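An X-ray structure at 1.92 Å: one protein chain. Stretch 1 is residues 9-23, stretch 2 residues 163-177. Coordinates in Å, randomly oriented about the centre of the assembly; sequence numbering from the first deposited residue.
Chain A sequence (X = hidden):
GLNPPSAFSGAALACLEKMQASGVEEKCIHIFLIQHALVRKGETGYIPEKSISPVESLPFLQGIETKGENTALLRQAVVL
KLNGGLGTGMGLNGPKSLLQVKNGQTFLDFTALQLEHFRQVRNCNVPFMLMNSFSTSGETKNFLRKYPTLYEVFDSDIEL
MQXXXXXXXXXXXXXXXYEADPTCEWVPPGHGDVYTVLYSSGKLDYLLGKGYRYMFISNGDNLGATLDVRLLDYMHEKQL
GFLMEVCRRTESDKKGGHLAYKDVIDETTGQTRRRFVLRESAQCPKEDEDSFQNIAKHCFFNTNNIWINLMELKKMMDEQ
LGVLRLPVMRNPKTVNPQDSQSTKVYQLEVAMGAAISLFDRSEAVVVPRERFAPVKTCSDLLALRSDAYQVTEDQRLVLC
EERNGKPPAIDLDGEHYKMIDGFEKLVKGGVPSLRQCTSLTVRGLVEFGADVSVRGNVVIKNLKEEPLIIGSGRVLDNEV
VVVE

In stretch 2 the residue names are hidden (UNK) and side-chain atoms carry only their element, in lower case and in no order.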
# COMPACT_ATOMS: atom_id res chain seq x y z
N SER A 9 -21.18 -24.22 -11.79
CA SER A 9 -21.16 -22.79 -12.22
C SER A 9 -20.44 -22.58 -13.56
O SER A 9 -19.24 -22.91 -13.72
CB SER A 9 -20.54 -21.94 -11.11
OG SER A 9 -20.36 -20.59 -11.51
N GLY A 10 -21.19 -22.06 -14.54
CA GLY A 10 -20.68 -21.73 -15.87
C GLY A 10 -19.71 -20.55 -15.80
O GLY A 10 -18.71 -20.53 -16.53
N ALA A 11 -20.01 -19.59 -14.91
CA ALA A 11 -19.16 -18.40 -14.66
C ALA A 11 -17.78 -18.76 -14.11
O ALA A 11 -16.78 -18.13 -14.46
CB ALA A 11 -19.85 -17.43 -13.71
N ALA A 12 -17.74 -19.76 -13.24
CA ALA A 12 -16.49 -20.23 -12.61
C ALA A 12 -15.64 -21.00 -13.61
O ALA A 12 -14.42 -20.81 -13.70
CB ALA A 12 -16.81 -21.09 -11.38
N LEU A 13 -16.29 -21.85 -14.39
CA LEU A 13 -15.61 -22.59 -15.46
C LEU A 13 -15.01 -21.64 -16.52
O LEU A 13 -13.86 -21.82 -16.98
CB LEU A 13 -16.58 -23.62 -16.08
CG LEU A 13 -15.96 -24.67 -17.00
CD1 LEU A 13 -14.93 -25.39 -16.17
CD2 LEU A 13 -17.06 -25.61 -17.57
N ALA A 14 -15.78 -20.61 -16.89
CA ALA A 14 -15.27 -19.55 -17.75
C ALA A 14 -14.02 -18.83 -17.16
O ALA A 14 -13.06 -18.59 -17.90
CB ALA A 14 -16.40 -18.52 -18.09
N CYS A 15 -14.05 -18.52 -15.85
CA CYS A 15 -12.89 -17.91 -15.17
C CYS A 15 -11.73 -18.90 -15.18
O CYS A 15 -10.59 -18.52 -15.41
CB CYS A 15 -13.17 -17.47 -13.71
SG CYS A 15 -14.47 -16.21 -13.51
N LEU A 16 -12.06 -20.17 -14.96
CA LEU A 16 -11.05 -21.23 -14.84
C LEU A 16 -10.27 -21.34 -16.11
O LEU A 16 -9.03 -21.34 -16.10
CB LEU A 16 -11.70 -22.58 -14.47
CG LEU A 16 -10.81 -23.81 -14.28
CD1 LEU A 16 -11.58 -24.83 -13.49
CD2 LEU A 16 -10.38 -24.43 -15.64
N GLU A 17 -11.01 -21.43 -17.23
CA GLU A 17 -10.43 -21.66 -18.54
C GLU A 17 -9.63 -20.47 -19.00
O GLU A 17 -8.56 -20.64 -19.55
CB GLU A 17 -11.52 -22.04 -19.56
CG GLU A 17 -12.01 -23.49 -19.44
CD GLU A 17 -13.18 -23.86 -20.37
OE1 GLU A 17 -13.79 -22.99 -21.02
OE2 GLU A 17 -13.49 -25.07 -20.44
N LYS A 18 -10.15 -19.26 -18.76
CA LYS A 18 -9.44 -18.03 -19.10
C LYS A 18 -8.14 -17.89 -18.30
O LYS A 18 -7.14 -17.38 -18.83
CB LYS A 18 -10.34 -16.81 -18.84
CG LYS A 18 -9.74 -15.47 -19.26
CD LYS A 18 -10.74 -14.32 -19.12
CE LYS A 18 -10.35 -13.11 -20.00
NZ LYS A 18 -11.48 -12.12 -19.98
N MET A 19 -8.15 -18.29 -17.02
CA MET A 19 -6.94 -18.24 -16.18
C MET A 19 -5.88 -19.25 -16.64
O MET A 19 -4.70 -18.91 -16.80
CB MET A 19 -7.28 -18.44 -14.70
CG MET A 19 -8.04 -17.25 -14.09
SD MET A 19 -8.71 -17.50 -12.44
CE MET A 19 -7.34 -17.02 -11.42
N GLN A 20 -6.31 -20.48 -16.85
CA GLN A 20 -5.44 -21.51 -17.39
C GLN A 20 -4.87 -21.12 -18.78
O GLN A 20 -3.72 -21.43 -19.09
CB GLN A 20 -6.18 -22.84 -17.46
CG GLN A 20 -6.47 -23.49 -16.12
CD GLN A 20 -7.10 -24.87 -16.27
OE1 GLN A 20 -7.54 -25.24 -17.36
NE2 GLN A 20 -7.16 -25.62 -15.19
N ALA A 21 -5.66 -20.43 -19.60
CA ALA A 21 -5.19 -19.98 -20.94
C ALA A 21 -4.07 -18.94 -20.85
O ALA A 21 -3.29 -18.79 -21.78
CB ALA A 21 -6.34 -19.44 -21.77
N SER A 22 -4.01 -18.22 -19.74
CA SER A 22 -3.01 -17.17 -19.57
C SER A 22 -1.85 -17.57 -18.67
O SER A 22 -0.98 -16.74 -18.39
CB SER A 22 -3.64 -15.87 -19.05
OG SER A 22 -3.95 -14.99 -20.13
N GLY A 23 -1.81 -18.82 -18.23
CA GLY A 23 -0.66 -19.31 -17.45
C GLY A 23 -0.69 -19.06 -15.95
O GLY A 23 0.33 -19.18 -15.26
N UNK A 163 0.39 -13.24 -9.18
CA UNK A 163 -0.64 -13.75 -10.05
C UNK A 163 -1.50 -12.61 -10.61
O UNK A 163 -1.32 -11.44 -10.26
c UNK A 163 -1.52 -14.72 -9.27
c UNK A 163 -0.71 -15.84 -8.63
n UNK A 163 0.09 -16.52 -9.44
o UNK A 163 -0.81 -16.09 -7.42
N UNK A 164 -2.37 -12.98 -11.54
CA UNK A 164 -3.46 -12.14 -12.02
C UNK A 164 -4.76 -12.93 -12.11
O UNK A 164 -4.75 -14.16 -12.30
n UNK A 164 -2.55 -12.37 -16.96
n UNK A 164 -2.56 -12.66 -19.25
c UNK A 164 -2.57 -11.54 -15.75
n UNK A 164 -2.62 -10.54 -18.37
c UNK A 164 -2.58 -11.86 -18.19
c UNK A 164 -3.16 -11.47 -13.36
c UNK A 164 -2.67 -12.37 -14.47
N UNK A 165 -5.85 -12.19 -11.96
CA UNK A 165 -7.18 -12.76 -11.88
C UNK A 165 -8.11 -11.95 -12.79
O UNK A 165 -7.92 -10.75 -12.98
c UNK A 165 -8.10 -11.56 -9.78
c UNK A 165 -6.69 -13.57 -9.47
c UNK A 165 -7.71 -12.88 -10.38
N UNK A 166 -9.12 -12.60 -13.40
CA UNK A 166 -9.97 -11.72 -14.21
C UNK A 166 -10.92 -10.88 -13.35
O UNK A 166 -11.32 -11.31 -12.26
c UNK A 166 -10.75 -12.72 -15.08
c UNK A 166 -9.56 -14.01 -13.47
c UNK A 166 -10.87 -13.92 -14.25
N UNK A 167 -11.20 -9.66 -13.81
CA UNK A 167 -12.31 -8.86 -13.31
C UNK A 167 -13.55 -9.62 -13.76
O UNK A 167 -13.54 -10.22 -14.84
c UNK A 167 -12.32 -7.49 -13.96
n UNK A 167 -9.97 -3.21 -14.86
c UNK A 167 -11.18 -5.33 -14.38
c UNK A 167 -9.88 -4.55 -14.22
c UNK A 167 -11.11 -6.64 -13.61
N UNK A 168 -14.58 -9.66 -12.93
CA UNK A 168 -15.76 -10.47 -13.26
C UNK A 168 -16.99 -9.55 -13.29
O UNK A 168 -17.04 -8.61 -12.52
c UNK A 168 -15.90 -11.70 -12.32
c UNK A 168 -14.67 -12.68 -12.48
c UNK A 168 -16.78 -12.34 -9.99
c UNK A 168 -16.04 -11.29 -10.84
N UNK A 169 -17.94 -9.80 -14.18
CA UNK A 169 -19.11 -8.91 -14.32
C UNK A 169 -19.95 -8.94 -13.04
O UNK A 169 -20.18 -10.01 -12.46
n UNK A 169 -23.13 -7.45 -18.80
c UNK A 169 -19.35 -9.35 -16.91
c UNK A 169 -20.40 -9.81 -17.97
n UNK A 169 -21.63 -8.99 -17.97
c UNK A 169 -21.99 -8.13 -18.92
c UNK A 169 -19.98 -9.35 -15.51
n UNK A 169 -21.24 -7.95 -20.00
N UNK A 170 -20.43 -7.78 -12.61
CA UNK A 170 -21.27 -7.72 -11.41
C UNK A 170 -22.60 -8.48 -11.54
O UNK A 170 -23.15 -8.98 -10.54
c UNK A 170 -21.53 -6.28 -11.01
c UNK A 170 -20.66 -4.15 -9.96
n UNK A 170 -19.64 -3.34 -9.63
c UNK A 170 -20.32 -5.54 -10.33
o UNK A 170 -21.83 -3.79 -9.96
N UNK A 171 -23.12 -8.56 -12.76
CA UNK A 171 -24.42 -9.23 -13.04
C UNK A 171 -24.37 -10.76 -13.10
O UNK A 171 -25.12 -11.44 -12.38
c UNK A 171 -24.39 -8.72 -15.58
c UNK A 171 -25.18 -8.62 -14.24
o UNK A 171 -24.89 -8.17 -16.59
o UNK A 171 -23.31 -9.35 -15.63
N UNK A 172 -23.48 -11.32 -13.91
CA UNK A 172 -23.46 -12.78 -14.09
C UNK A 172 -22.17 -13.49 -13.64
O UNK A 172 -22.04 -14.71 -13.82
c UNK A 172 -22.89 -12.82 -16.62
c UNK A 172 -23.91 -13.19 -15.53
n UNK A 172 -23.36 -12.75 -17.83
o UNK A 172 -21.70 -12.62 -16.37
N UNK A 173 -21.22 -12.72 -13.13
CA UNK A 173 -19.92 -13.22 -12.59
C UNK A 173 -18.97 -13.90 -13.59
O UNK A 173 -17.97 -14.51 -13.19
c UNK A 173 -21.46 -11.80 -8.50
c UNK A 173 -23.32 -13.08 -9.35
c UNK A 173 -22.81 -12.13 -8.47
c UNK A 173 -21.07 -13.39 -10.30
c UNK A 173 -20.59 -12.42 -9.41
c UNK A 173 -22.44 -13.71 -10.27
c UNK A 173 -20.14 -14.05 -11.30
N UNK A 174 -19.27 -13.77 -14.87
CA UNK A 174 -18.36 -14.24 -15.93
C UNK A 174 -17.15 -13.33 -16.02
O UNK A 174 -17.25 -12.17 -15.69
c UNK A 174 -19.80 -15.61 -17.50
c UNK A 174 -20.94 -15.95 -16.78
c UNK A 174 -21.60 -17.16 -16.97
c UNK A 174 -19.31 -16.51 -18.44
c UNK A 174 -19.09 -14.29 -17.26
c UNK A 174 -21.11 -18.07 -17.91
c UNK A 174 -19.96 -17.74 -18.67
N UNK A 175 -15.99 -13.84 -16.48
CA UNK A 175 -14.93 -12.84 -16.69
C UNK A 175 -15.37 -11.83 -17.76
O UNK A 175 -15.98 -12.20 -18.78
c UNK A 175 -13.75 -13.66 -17.24
c UNK A 175 -15.56 -15.18 -16.89
c UNK A 175 -14.06 -15.06 -16.93
N UNK A 176 -15.04 -10.57 -17.51
CA UNK A 176 -15.38 -9.48 -18.39
C UNK A 176 -14.57 -9.59 -19.67
O UNK A 176 -13.46 -10.12 -19.68
c UNK A 176 -13.74 -7.75 -17.44
c UNK A 176 -15.22 -8.10 -17.67
c UNK A 176 -15.99 -6.98 -18.39
N UNK A 177 -15.16 -9.13 -20.76
CA UNK A 177 -14.43 -8.89 -22.01
C UNK A 177 -14.36 -7.39 -22.27
O UNK A 177 -15.34 -6.67 -22.06
c UNK A 177 -15.11 -9.62 -23.18
c UNK A 177 -14.49 -9.22 -24.51
o UNK A 177 -14.97 -11.04 -23.00
O HOH W 1 -13.40 -13.04 -22.02

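Position 163 carries two carbons, the second bearing one oxygen and one nitrogen, and touches nothing on the helix 10-21: N163. Position 164 has three carbons, a nitrogen, then a carbon with two more nitrogens, the pattern of R164. Its CA-to-CB bond points sideways, yet the extended chain carries NH2 to 2.9 Å from S22 OG, a weak hydrogen bond at 121°.

At 165 one carbon forks into two, giving V165; its CG1 lies 4.0 Å from M19 CE. Position 166 holds three carbons closing onto the backbone nitrogen, so it is P166. It points toward the helix, with CD 3.6 Å from M19 CG and CG 4.3 Å from C15 CB.

Four carbons in a row ending in nitrogen make 167 K167, directed away from the helix. At 168 four carbons fork at the first, one arm two carbons long: I168, whose CG2 meets C15 SG at 3.7 Å.

The next three positions stay clear of the helix. Position 169 repeats the guanidinium pattern, R169; 170 has three carbons, the last with one oxygen and one nitrogen, Q170; 171 has two carbons, the second with two oxygens, D171, which forms a salt bridge to R169 (NH2 of R169 to OD2 of D171, 2.9 Å).

Position 172 is two carbons ending in oxygen and nitrogen, N172. Its OD1 accepts from the backbone N of residue 174 at 3.1 Å, bracing the turn, while its backbone O lies 3.5 Å from A11 CB. Position 173, one carbon and a six-carbon ring, is F173; CB approaches A11 CB at 4.2 Å, but the ring leads away. The same atoms at 174 give F174, whose ring turns nearer. A11 CA sits over one face, 3.7 Å from the ring centroid, and A14 CB is 3.6 Å from CD1 of F174.

Another three-carbon ring on the backbone nitrogen marks 175 as P175: CD is 3.6 Å from A14 CB, CG 3.6 Å from C15 SG, CB 3.6 Å from K18 CD. A forked three-carbon group pointing away makes 176 V176. One carbon bearing an oxygen and a carbon makes 177 T177; a water joins its OG1 (2.7 Å) to K18 NZ (2.9 Å).

The contact works by shape. Alanines at 11 and 14 let the F174 ring and P175 lie close to the helix, and C15 and M19 extend the apolar seam to P166. Direct hydrogen bonding between the stretches is limited to the weak R164–S22 link, so packing dominates.

Stretch 2 (163-177) NRVPKIRQDNFFPVT
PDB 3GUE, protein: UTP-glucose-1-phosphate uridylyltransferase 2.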